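Local atomic coordinates of aminoglycoside N(3)-acetyltransferase, AAC(3)-IVa (Escherichia coli, PDB entry 6MN5), a protein that probably confers resistance to 2-deoxystreptamine aminoglycosides such as gentamicin and apramycin by transferring an acetyl group from acetyl-CoA to their N3 amine. Residues A[21-26]-A[53-58]; A[171-176]-A[184-189]; A[191-196]-A[249-254]. The protein carries 1 engineered substitution. One frame throughout, in Å; residues are numbered along the deposited sequence.

Contact 1. Residues A[21-26]-A[53-58]; sequences LGVTPG and RAALGP
Gly26 and Leu56 make the polar part of this contact: the amide N of Gly26 donates to the carbonyl O of Leu56 at 2.8 Å, with an N-H...O angle of 152°. The donor lies in the plane of the Leu56 carbonyl, and the C=O...N angle is 145°, somewhat off the C=O direction. Leu56 is the last helical residue of its segment, and the bond gives its carbonyl a partner from a different part of the chain. The last turn of the helix is closed by Gly57 N on Arg53 O at 2.9 Å.

Looser carbon-to-oxygen contacts accompany this bond. Pro25 CA brings its hydrogen to the same Leu56 O at 3.5 Å. The pyrrolidine ring rests beside the last two carbonyls of the helix, its CB 4.0 Å from Leu56 O and 4.0 Å from Ala55 O, and the CA atoms of Pro25 and Leu56 are 4.3 Å apart.

The apolar part is carried by Val23. With CG1 opposite the backbone N across the CA-CB bond (chi1 171°), that methyl is turned into the angle between two helix side chains, meeting Ala55 CB at 4.2 Å and Leu56 CD2 at 4.1 Å. The side chains of Val23 and Leu56 cross at roughly a right angle. Although the first bond of the Leu56 side chain leads away from 21-26, its CD2 branch still reaches Val23, while the same residue packs on Leu62.

Upstream, Gly22 ends helix 11-21 in a Schellman motif. Through Val23, Pro25 and Gly26 the loop after it packs against the C-terminal end of helix 44-56, the main helix of the beta-alpha-beta crossover that joins the adjacent parallel strands 28-33 and 61-65 of the mixed central sheet.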
loop_
_atom_site.group_PDB
_atom_site.type_symbol
_atom_site.label_atom_id
_atom_site.label_comp_id
_atom_site.label_asym_id
_atom_site.label_seq_id
_atom_site.Cartn_x
_atom_site.Cartn_y
_atom_site.Cartn_z
ATOM N N LEU A 21 13.983 11.335 7.145
ATOM C CA LEU A 21 13.895 10.032 6.509
ATOM C C LEU A 21 13.973 10.121 4.991
ATOM O O LEU A 21 14.341 9.136 4.343
ATOM C CB LEU A 21 12.598 9.348 6.944
ATOM C CG LEU A 21 12.278 7.957 6.410
ATOM C CD1 LEU A 21 13.228 6.920 6.975
ATOM C CD2 LEU A 21 10.858 7.628 6.772
ATOM N N GLY A 22 13.649 11.276 4.413
ATOM C CA GLY A 22 13.795 11.469 2.986
ATOM C C GLY A 22 12.531 11.895 2.263
ATOM O O GLY A 22 12.523 11.977 1.031
ATOM N N VAL A 23 11.454 12.155 3.007
ATOM C CA VAL A 23 10.221 12.633 2.390
ATOM C C VAL A 23 10.466 14.004 1.775
ATOM O O VAL A 23 10.947 14.926 2.446
ATOM C CB VAL A 23 9.084 12.686 3.418
ATOM C CG1 VAL A 23 7.878 13.402 2.821
ATOM C CG2 VAL A 23 8.714 11.287 3.873
ATOM N N THR A 24 10.137 14.146 0.490
ATOM C CA THR A 24 10.450 15.415 -0.149
ATOM C C THR A 24 9.175 16.197 -0.455
ATOM O O THR A 24 8.171 15.612 -0.878
ATOM C CB THR A 24 11.262 15.207 -1.441
ATOM O OG1 THR A 24 11.625 16.476 -1.999
ATOM C CG2 THR A 24 10.493 14.389 -2.479
ATOM N N PRO A 25 9.179 17.511 -0.226
ATOM C CA PRO A 25 7.950 18.297 -0.392
ATOM C C PRO A 25 7.469 18.311 -1.837
ATOM O O PRO A 25 8.261 18.395 -2.776
ATOM C CB PRO A 25 8.362 19.701 0.071
ATOM C CG PRO A 25 9.583 19.493 0.917
ATOM C CD PRO A 25 10.287 18.318 0.311
ATOM N N GLY A 26 6.150 18.230 -2.003
ATOM C CA GLY A 26 5.540 18.329 -3.311
ATOM C C GLY A 26 5.463 17.038 -4.092
ATOM O O GLY A 26 5.092 17.068 -5.270
ATOM N N ARG A 53 1.022 15.350 5.904
ATOM C CA ARG A 53 0.618 16.380 4.955
ATOM C C ARG A 53 1.430 17.652 5.123
ATOM O O ARG A 53 1.729 18.327 4.131
ATOM C CB ARG A 53 -0.876 16.669 5.100
ATOM C CG ARG A 53 -1.733 15.422 4.955
ATOM C CD ARG A 53 -3.101 15.744 4.403
ATOM N NE ARG A 53 -3.042 16.231 3.029
ATOM C CZ ARG A 53 -4.034 16.885 2.437
ATOM N NH1 ARG A 53 -5.154 17.127 3.104
ATOM N NH2 ARG A 53 -3.907 17.298 1.184
ATOM N N ALA A 54 1.805 17.993 6.357
ATOM C CA ALA A 54 2.667 19.150 6.552
ATOM C C ALA A 54 4.056 18.912 5.968
ATOM O O ALA A 54 4.679 19.849 5.455
ATOM C CB ALA A 54 2.746 19.500 8.037
ATOM N N ALA A 55 4.550 17.669 6.015
ATOM C CA ALA A 55 5.843 17.367 5.402
ATOM C C ALA A 55 5.775 17.472 3.884
ATOM O O ALA A 55 6.682 18.025 3.251
ATOM C CB ALA A 55 6.316 15.973 5.814
ATOM N N LEU A 56 4.710 16.942 3.280
ATOM C CA LEU A 56 4.561 17.019 1.833
ATOM C C LEU A 56 4.249 18.429 1.357
ATOM O O LEU A 56 4.518 18.751 0.194
ATOM C CB LEU A 56 3.462 16.066 1.367
ATOM C CG LEU A 56 3.743 14.575 1.524
ATOM C CD1 LEU A 56 2.430 13.804 1.559
ATOM C CD2 LEU A 56 4.643 14.082 0.393
ATOM N N GLY A 57 3.691 19.272 2.222
ATOM C CA GLY A 57 3.306 20.608 1.842
ATOM C C GLY A 57 2.005 20.621 1.067
ATOM O O GLY A 57 1.416 19.575 0.775
ATOM N N PRO A 58 1.529 21.819 0.714
ATOM C CA PRO A 58 0.269 21.914 -0.039
ATOM C C PRO A 58 0.355 21.362 -1.453
ATOM O O PRO A 58 -0.690 21.131 -2.070
ATOM C CB PRO A 58 -0.025 23.422 -0.053
ATOM C CG PRO A 58 0.880 24.019 0.987
ATOM C CD PRO A 58 2.089 23.144 1.022
#

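Contact 2. Residues A[171-176]-A[184-189]. With LLL ((2R,3R,4R,5R)-2-((1S,2S,3R,4S,6R)-4,6-diamino-3-((2R,3R,6S)-3-amino-6-(aminomethyl)-tetrahydro-2H-pyran-2-yloxy)-2-hydr oxycyclohexyloxy)-5-methyl-4-(methylamino)-tetrahydro-2H-pyran-3,5-diol), chain G.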
loop_
_atom_site.group_PDB
_atom_site.type_symbol
_atom_site.label_atom_id
_atom_site.label_comp_id
_atom_site.label_asym_id
_atom_site.label_seq_id
_atom_site.Cartn_x
_atom_site.Cartn_y
_atom_site.Cartn_z
ATOM N N PRO A 171 -8.324 -18.045 -8.571
ATOM C CA PRO A 171 -9.624 -17.385 -8.755
ATOM C C PRO A 171 -10.054 -16.627 -7.506
ATOM O O PRO A 171 -10.094 -17.179 -6.403
ATOM C CB PRO A 171 -10.574 -18.549 -9.062
ATOM C CG PRO A 171 -9.907 -19.747 -8.473
ATOM C CD PRO A 171 -8.435 -19.513 -8.632
ATOM N N ARG A 172 -10.371 -15.349 -7.693
ATOM C CA ARG A 172 -10.965 -14.506 -6.669
ATOM C C ARG A 172 -12.168 -13.796 -7.277
ATOM O O ARG A 172 -12.430 -13.894 -8.479
ATOM C CB ARG A 172 -9.953 -13.492 -6.114
ATOM C CG ARG A 172 -8.718 -14.123 -5.482
ATOM C CD ARG A 172 -9.023 -14.706 -4.112
ATOM N NE ARG A 172 -8.468 -16.047 -3.946
ATOM C CZ ARG A 172 -7.369 -16.323 -3.248
ATOM N NH1 ARG A 172 -6.698 -15.350 -2.645
ATOM N NH2 ARG A 172 -6.940 -17.574 -3.151
ATOM N N HIS A 173 -12.908 -13.073 -6.440
ATOM C CA HIS A 173 -14.095 -12.387 -6.927
ATOM C C HIS A 173 -14.440 -11.233 -5.999
ATOM O O HIS A 173 -14.038 -11.204 -4.834
ATOM C CB HIS A 173 -15.285 -13.347 -7.053
ATOM C CG HIS A 173 -15.992 -13.603 -5.759
ATOM N ND1 HIS A 173 -15.594 -14.583 -4.876
ATOM C CD2 HIS A 173 -17.070 -13.006 -5.199
ATOM C CE1 HIS A 173 -16.398 -14.579 -3.827
ATOM N NE2 HIS A 173 -17.301 -13.632 -3.998
ATOM N N CYS A 174 -15.192 -10.278 -6.543
ATOM C CA CYS A 174 -15.765 -9.181 -5.775
ATOM C C CYS A 174 -17.198 -8.965 -6.246
ATOM O O CYS A 174 -17.696 -9.670 -7.129
ATOM C CB CYS A 174 -14.928 -7.904 -5.907
ATOM S SG CYS A 174 -14.798 -7.258 -7.587
ATOM N N THR A 175 -17.867 -7.982 -5.650
ATOM C CA THR A 175 -19.268 -7.708 -5.941
ATOM C C THR A 175 -19.444 -6.229 -6.246
ATOM O O THR A 175 -18.964 -5.375 -5.496
ATOM C CB THR A 175 -20.164 -8.116 -4.767
ATOM O OG1 THR A 175 -20.017 -9.521 -4.523
ATOM C CG2 THR A 175 -21.623 -7.812 -5.079
ATOM N N ILE A 176 -20.134 -5.933 -7.345
ATOM C CA ILE A 176 -20.436 -4.566 -7.739
ATOM C C ILE A 176 -21.945 -4.426 -7.902
ATOM O O ILE A 176 -22.686 -5.409 -7.933
ATOM C CB ILE A 176 -19.708 -4.154 -9.032
ATOM C CG1 ILE A 176 -20.110 -5.083 -10.182
ATOM C CG2 ILE A 176 -18.201 -4.158 -8.817
ATOM C CD1 ILE A 176 -20.052 -4.433 -11.548
ATOM N N ARG A 184 -21.536 -10.288 -9.197
ATOM C CA ARG A 184 -20.229 -10.758 -8.768
ATOM C C ARG A 184 -19.296 -10.819 -9.972
ATOM O O ARG A 184 -19.715 -11.151 -11.084
ATOM C CB ARG A 184 -20.328 -12.120 -8.076
ATOM C CG ARG A 184 -20.128 -13.330 -8.966
ATOM C CD ARG A 184 -20.095 -14.604 -8.136
ATOM N NE ARG A 184 -18.736 -15.059 -7.864
ATOM C CZ ARG A 184 -18.426 -15.989 -6.966
ATOM N NH1 ARG A 184 -19.382 -16.562 -6.245
ATOM N NH2 ARG A 184 -17.164 -16.348 -6.786
ATOM N N VAL A 185 -18.037 -10.459 -9.746
ATOM C CA VAL A 185 -17.049 -10.314 -10.808
ATOM C C VAL A 185 -15.887 -11.241 -10.486
ATOM O O VAL A 185 -15.141 -11.000 -9.528
ATOM C CB VAL A 185 -16.574 -8.861 -10.949
ATOM C CG1 VAL A 185 -15.486 -8.761 -12.003
ATOM C CG2 VAL A 185 -17.747 -7.952 -11.291
ATOM N N ASP A 186 -15.727 -12.295 -11.282
ATOM C CA ASP A 186 -14.665 -13.268 -11.067
ATOM C C ASP A 186 -13.410 -12.869 -11.833
ATOM O O ASP A 186 -13.485 -12.413 -12.977
ATOM C CB ASP A 186 -15.119 -14.664 -11.498
ATOM C CG ASP A 186 -16.353 -15.130 -10.750
ATOM O OD1 ASP A 186 -17.466 -15.007 -11.303
ATOM O OD2 ASP A 186 -16.210 -15.614 -9.608
ATOM N N TYR A 187 -12.256 -13.049 -11.193
ATOM C CA TYR A 187 -10.979 -12.698 -11.796
ATOM C C TYR A 187 -9.892 -13.598 -11.222
ATOM O O TYR A 187 -10.130 -14.397 -10.313
ATOM C CB TYR A 187 -10.641 -11.221 -11.567
ATOM C CG TYR A 187 -10.499 -10.834 -10.111
ATOM C CD1 TYR A 187 -11.610 -10.474 -9.355
ATOM C CD2 TYR A 187 -9.254 -10.821 -9.492
ATOM C CE1 TYR A 187 -11.485 -10.118 -8.024
ATOM C CE2 TYR A 187 -9.120 -10.467 -8.160
ATOM C CZ TYR A 187 -10.236 -10.116 -7.432
ATOM O OH TYR A 187 -10.101 -9.762 -6.110
ATOM N N LEU A 188 -8.686 -13.458 -11.768
ATOM C CA LEU A 188 -7.515 -14.189 -11.301
ATOM C C LEU A 188 -6.562 -13.217 -10.623
ATOM O O LEU A 188 -6.226 -12.171 -11.191
ATOM C CB LEU A 188 -6.812 -14.905 -12.457
ATOM C CG LEU A 188 -7.536 -16.114 -13.057
ATOM C CD1 LEU A 188 -6.662 -16.821 -14.081
ATOM C CD2 LEU A 188 -7.963 -17.077 -11.965
ATOM N N GLU A 189 -6.134 -13.558 -9.413
ATOM C CA GLU A 189 -5.253 -12.706 -8.629
ATOM C C GLU A 189 -3.948 -13.434 -8.344
ATOM O O GLU A 189 -3.933 -14.653 -8.146
ATOM C CB GLU A 189 -5.915 -12.283 -7.313
ATOM C CG GLU A 189 -5.269 -11.071 -6.667
ATOM C CD GLU A 189 -5.862 -10.745 -5.313
ATOM O OE1 GLU A 189 -5.926 -9.548 -4.961
ATOM O OE2 GLU A 189 -6.266 -11.687 -4.599
HETATM C C11 LLL G . -2.820 -13.400 3.129
HETATM O O11 LLL G . -3.821 -12.395 2.921
HETATM C C21 LLL G . -3.385 -14.506 4.004
HETATM N N21 LLL G . -4.520 -15.171 3.348
HETATM C C31 LLL G . -3.796 -13.929 5.349
HETATM C C41 LLL G . -2.618 -13.191 5.966
HETATM C C51 LLL G . -2.096 -12.159 4.980
HETATM O O51 LLL G . -1.679 -12.815 3.775
HETATM C C61 LLL G . -0.906 -11.421 5.598
HETATM N N61 LLL G . -0.208 -10.611 4.589
HETATM C C12 LLL G . -4.021 -9.789 -0.394
HETATM N N12 LLL G . -3.971 -9.240 -1.756
HETATM C C22 LLL G . -2.658 -10.307 0.035
HETATM C C32 LLL G . -2.732 -10.802 1.470
HETATM N N32 LLL G . -1.413 -11.248 1.942
HETATM C C42 LLL G . -3.753 -11.924 1.567
HETATM C C52 LLL G . -5.117 -11.407 1.139
HETATM O O52 LLL G . -6.081 -12.465 1.230
HETATM C C62 LLL G . -5.044 -10.909 -0.296
HETATM O O62 LLL G . -6.331 -10.418 -0.698
HETATM C C13 LLL G . -7.174 -11.524 -1.064
HETATM C C23 LLL G . -8.260 -11.064 -2.040
HETATM O O23 LLL G . -7.778 -9.983 -2.860
HETATM C C33 LLL G . -9.485 -10.611 -1.262
HETATM N N33 LLL G . -10.477 -9.991 -2.153
HETATM C C43 LLL G . -10.082 -11.800 -0.525
HETATM O O43 LLL G . -11.050 -12.446 -1.364
HETATM C C53 LLL G . -8.977 -12.785 -0.175
HETATM O O53 LLL G . -7.774 -12.060 0.131
HETATM C C83 LLL G . -10.760 -11.317 0.759
HETATM C C93 LLL G . -10.930 -8.719 -1.572
#
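Arg172 covers part of Tyr187 with the root of its side chain: CB lies over the phenol ring, 4.0 Å from the ring centroid, in a CH-pi contact. Arg172 O lies over the same face, on the CD1 side, while CB sits near CZ. The two residues are also a hydrogen-bonded antiparallel pair, Arg172 N giving to Tyr187 O and Tyr187 N to Arg172 O, both at 2.8 Å. With CG opposite the carbonyl carbon (chi1 -60°), the arginine sets CG beside Glu189 OE2, 3.6 Å away; bends at chi2 and chi3 then swing the guanidinium off toward Asp191 and the ligand. The guanidinium stands almost perpendicular to the Glu189 carboxylate, and its NH1, 4.2 Å from Glu189 OE2, is too distant for a salt bridge; that nitrogen pairs instead with Asp191. NE donates to Pro171 O from above the carbonyl plane.

The strands form the beta hairpin 170-178/181-189, a two-stranded antiparallel sheet whose segment axes run 155° apart. Cys174 and Val185 are its second hydrogen-bonded pair here. The end of the hairpin that carries Tyr187 and Glu189 borders the aminoglycoside pocket: Glu189 OE1 accepts from the hydroxyl O23 of the bound gentamicin at 2.8 Å, and Tyr187 OH lies near its N33.

On the face opposite Arg172 and Tyr187, Arg184 and His173 meet across the strands. Arg184 NH2 sits over the imidazole face near its rim, with the guanidinium and ring planes 32° apart; the closeness of NH2 to ND1 is not a hydrogen bond. Arg184 NE and NH2 both reach Asp186 OD2, at 3.1 Å each, in weak bonds that belong to a salt bridge. His173 is held separately, through NE2 on Asp72.

Contact 3. Residues A[191-196]-A[249-254]; sequences DHCCER and AGCEEC. With ZN (zinc ion), chain H; LLL ((2R,3R,4R,5R)-2-((1S,2S,3R,4S,6R)-4,6-diamino-3-((2R,3R,6S)-3-amino-6-(aminomethyl)-tetrahydro-2H-pyran-2-yloxy)-2-hydr oxycyclohexyloxy)-5-methyl-4-(methylamino)-tetrahydro-2H-pyran-3,5-diol), chain G.
The chi1 angles of Cys193, Cys251 and Cys254 point three sulfurs at one zinc ion. The SG of Cys193 sits between its backbone N and carbonyl carbon (chi1 77°), whereas that of Cys251 lies across from its backbone N (chi1 165°). The zinc is bound by Cys193 SG and Cys251 SG at 2.3 Å each and by Cys254 SG at 2.4 Å. Cys193 SG and Cys254 SG are 3.7 Å apart, a spacing set by their shared metal and not by a disulfide.

With His245 as fourth ligand this is a zinc site of three cysteines and one histidine, in which a CxxC pair at the start of helix 252-260 is joined to the loop 191-196. Cys251 is the helix N-cap, its SG accepting from Cys254 N at 3.3 Å. Glu195 N donates in a similar way to Cys193 SG. Both N-H groups would be expected to temper the negative charge on the thiolates.

Beside the metal, His192 CB packs 3.7 Å from Cys254 SG, while the ring takes Cys194 N on ND1 and is bonded through NE2 to Glu161. Glu253, extended beyond CG, runs past the His192-Cys193 backbone to the antibiotic, where its OE1 accepts from gentamicin N21 at 2.7 Å. Asp191 belongs to the same pocket: its OD1 is paired with Arg172, and its OD2 faces the ligand.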
loop_
_atom_site.group_PDB
_atom_site.type_symbol
_atom_site.label_atom_id
_atom_site.label_comp_id
_atom_site.label_asym_id
_atom_site.label_seq_id
_atom_site.Cartn_x
_atom_site.Cartn_y
_atom_site.Cartn_z
ATOM N N ASP A 191 -2.027 -13.989 -5.802
ATOM C CA ASP A 191 -2.065 -13.932 -4.349
ATOM C C ASP A 191 -1.410 -15.158 -3.726
ATOM O O ASP A 191 -1.589 -16.285 -4.200
ATOM C CB ASP A 191 -3.503 -13.805 -3.841
ATOM C CG ASP A 191 -3.564 -13.571 -2.348
ATOM O OD1 ASP A 191 -4.225 -14.360 -1.641
ATOM O OD2 ASP A 191 -2.917 -12.610 -1.883
ATOM N N HIS A 192 -0.655 -14.919 -2.655
ATOM C CA HIS A 192 -0.076 -15.974 -1.835
ATOM C C HIS A 192 -0.018 -15.495 -0.390
ATOM O O HIS A 192 -0.834 -14.664 0.020
ATOM C CB HIS A 192 1.312 -16.360 -2.352
ATOM C CG HIS A 192 2.139 -15.192 -2.784
ATOM N ND1 HIS A 192 2.886 -14.441 -1.902
ATOM C CD2 HIS A 192 2.327 -14.635 -4.004
ATOM C CE1 HIS A 192 3.502 -13.476 -2.562
ATOM N NE2 HIS A 192 3.181 -13.573 -3.838
ATOM N N CYS A 193 0.943 -15.996 0.388
ATOM C CA CYS A 193 1.033 -15.627 1.796
ATOM C C CYS A 193 1.752 -14.301 2.021
ATOM O O CYS A 193 1.640 -13.731 3.111
ATOM C CB CYS A 193 1.738 -16.730 2.585
ATOM S SG CYS A 193 3.526 -16.741 2.381
ATOM N N CYS A 194 2.492 -13.809 1.028
ATOM C CA CYS A 194 3.205 -12.532 1.039
ATOM C C CYS A 194 4.363 -12.492 2.029
ATOM O O CYS A 194 4.997 -11.437 2.164
ATOM C CB CYS A 194 2.281 -11.340 1.337
ATOM S SG CYS A 194 0.917 -11.109 0.176
ATOM N N GLU A 195 4.666 -13.592 2.724
ATOM C CA GLU A 195 5.754 -13.574 3.700
ATOM C C GLU A 195 7.098 -13.303 3.034
ATOM O O GLU A 195 7.920 -12.546 3.563
ATOM C CB GLU A 195 5.801 -14.896 4.465
ATOM C CG GLU A 195 4.821 -14.983 5.619
ATOM C CD GLU A 195 4.945 -16.281 6.387
ATOM O OE1 GLU A 195 6.019 -16.914 6.316
ATOM O OE2 GLU A 195 3.966 -16.672 7.059
ATOM N N ARG A 196 7.340 -13.907 1.873
ATOM C CA ARG A 196 8.622 -13.760 1.198
ATOM C C ARG A 196 8.779 -12.419 0.495
ATOM O O ARG A 196 9.808 -12.198 -0.151
ATOM C CB ARG A 196 8.828 -14.904 0.203
ATOM C CG ARG A 196 9.123 -16.236 0.877
ATOM C CD ARG A 196 9.089 -17.385 -0.112
ATOM N NE ARG A 196 10.091 -17.228 -1.159
ATOM C CZ ARG A 196 11.342 -17.659 -1.058
ATOM N NH1 ARG A 196 11.744 -18.275 0.044
ATOM N NH2 ARG A 196 12.190 -17.476 -2.060
ATOM N N ALA A 249 7.985 -26.136 2.588
ATOM C CA ALA A 249 7.513 -25.233 3.629
ATOM C C ALA A 249 6.088 -25.543 4.062
ATOM O O ALA A 249 5.704 -25.192 5.182
ATOM C CB ALA A 249 7.603 -23.782 3.151
ATOM N N GLY A 250 5.300 -26.186 3.204
ATOM C CA GLY A 250 3.935 -26.518 3.555
ATOM C C GLY A 250 2.993 -25.342 3.653
ATOM O O GLY A 250 1.945 -25.457 4.294
ATOM N N CYS A 251 3.333 -24.207 3.045
ATOM C CA CYS A 251 2.435 -23.058 3.048
ATOM C C CYS A 251 1.254 -23.328 2.127
ATOM O O CYS A 251 1.433 -23.550 0.925
ATOM C CB CYS A 251 3.171 -21.795 2.611
ATOM S SG CYS A 251 2.059 -20.433 2.178
ATOM N N GLU A 252 0.048 -23.301 2.694
ATOM C CA GLU A 252 -1.151 -23.637 1.931
ATOM C C GLU A 252 -1.349 -22.681 0.760
ATOM O O GLU A 252 -1.610 -23.111 -0.370
ATOM C CB GLU A 252 -2.366 -23.614 2.856
ATOM C CG GLU A 252 -3.362 -24.732 2.624
ATOM C CD GLU A 252 -4.287 -24.928 3.810
ATOM O OE1 GLU A 252 -4.020 -25.830 4.631
ATOM O OE2 GLU A 252 -5.274 -24.171 3.925
ATOM N N GLU A 253 -1.218 -21.377 1.010
ATOM C CA GLU A 253 -1.542 -20.389 -0.015
ATOM C C GLU A 253 -0.525 -20.401 -1.150
ATOM O O GLU A 253 -0.903 -20.335 -2.325
ATOM C CB GLU A 253 -1.632 -19.001 0.610
ATOM C CG GLU A 253 -2.358 -18.982 1.940
ATOM C CD GLU A 253 -2.357 -17.609 2.570
ATOM O OE1 GLU A 253 -2.748 -16.644 1.881
ATOM O OE2 GLU A 253 -1.961 -17.495 3.749
ATOM N N CYS A 254 0.767 -20.472 -0.820
ATOM C CA CYS A 254 1.782 -20.575 -1.861
ATOM C C CYS A 254 1.645 -21.881 -2.630
ATOM O O CYS A 254 1.870 -21.922 -3.845
ATOM C CB CYS A 254 3.178 -20.452 -1.250
ATOM S SG CYS A 254 3.572 -18.801 -0.647
HETATM ZN ZN ZN H . 3.743 -18.973 1.730
HETATM C C11 LLL G . -2.820 -13.400 3.129
HETATM O O11 LLL G . -3.821 -12.395 2.921
HETATM C C21 LLL G . -3.385 -14.506 4.004
HETATM N N21 LLL G . -4.520 -15.171 3.348
HETATM C C31 LLL G . -3.796 -13.929 5.349
HETATM C C41 LLL G . -2.618 -13.191 5.966
HETATM C C51 LLL G . -2.096 -12.159 4.980
HETATM O O51 LLL G . -1.679 -12.815 3.775
HETATM C C61 LLL G . -0.906 -11.421 5.598
HETATM N N61 LLL G . -0.208 -10.611 4.589
HETATM C C12 LLL G . -4.021 -9.789 -0.394
HETATM N N12 LLL G . -3.971 -9.240 -1.756
HETATM C C22 LLL G . -2.658 -10.307 0.035
HETATM C C32 LLL G . -2.732 -10.802 1.470
HETATM N N32 LLL G . -1.413 -11.248 1.942
HETATM C C42 LLL G . -3.753 -11.924 1.567
HETATM C C52 LLL G . -5.117 -11.407 1.139
HETATM O O52 LLL G . -6.081 -12.465 1.230
HETATM C C62 LLL G . -5.044 -10.909 -0.296
HETATM O O62 LLL G . -6.331 -10.418 -0.698
HETATM C C13 LLL G . -7.174 -11.524 -1.064
HETATM C C23 LLL G . -8.260 -11.064 -2.040
HETATM O O23 LLL G . -7.778 -9.983 -2.860
HETATM C C33 LLL G . -9.485 -10.611 -1.262
HETATM N N33 LLL G . -10.477 -9.991 -2.153
HETATM C C43 LLL G . -10.082 -11.800 -0.525
HETATM O O43 LLL G . -11.050 -12.446 -1.364
HETATM C C53 LLL G . -8.977 -12.785 -0.175
HETATM O O53 LLL G . -7.774 -12.060 0.131
HETATM C C83 LLL G . -10.760 -11.317 0.759
HETATM C C93 LLL G . -10.930 -8.719 -1.572
#

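How the contacts relate
The three contacts follow one another along the chain, and none encloses or crosses another. Contact 1 comes first, closing a loop that contains strand 28-33 and most of helix 44-56. It ties the approach to the central sheet to the end of that helix, on the opposite side of the chain's centre from the others, its nearest atoms about 26 Å from contact 2 and 20 Å from contact 3. Contact 2 closes the outer end of the hairpin 170-178/181-189. Contact 3 opens immediately afterwards and spans the longest loop, bringing the start of helix 252-260 back to the hairpin's exit. A salt bridge from Arg172 to Asp191 joins contacts 2 and 3, which both touch the bound gentamicin.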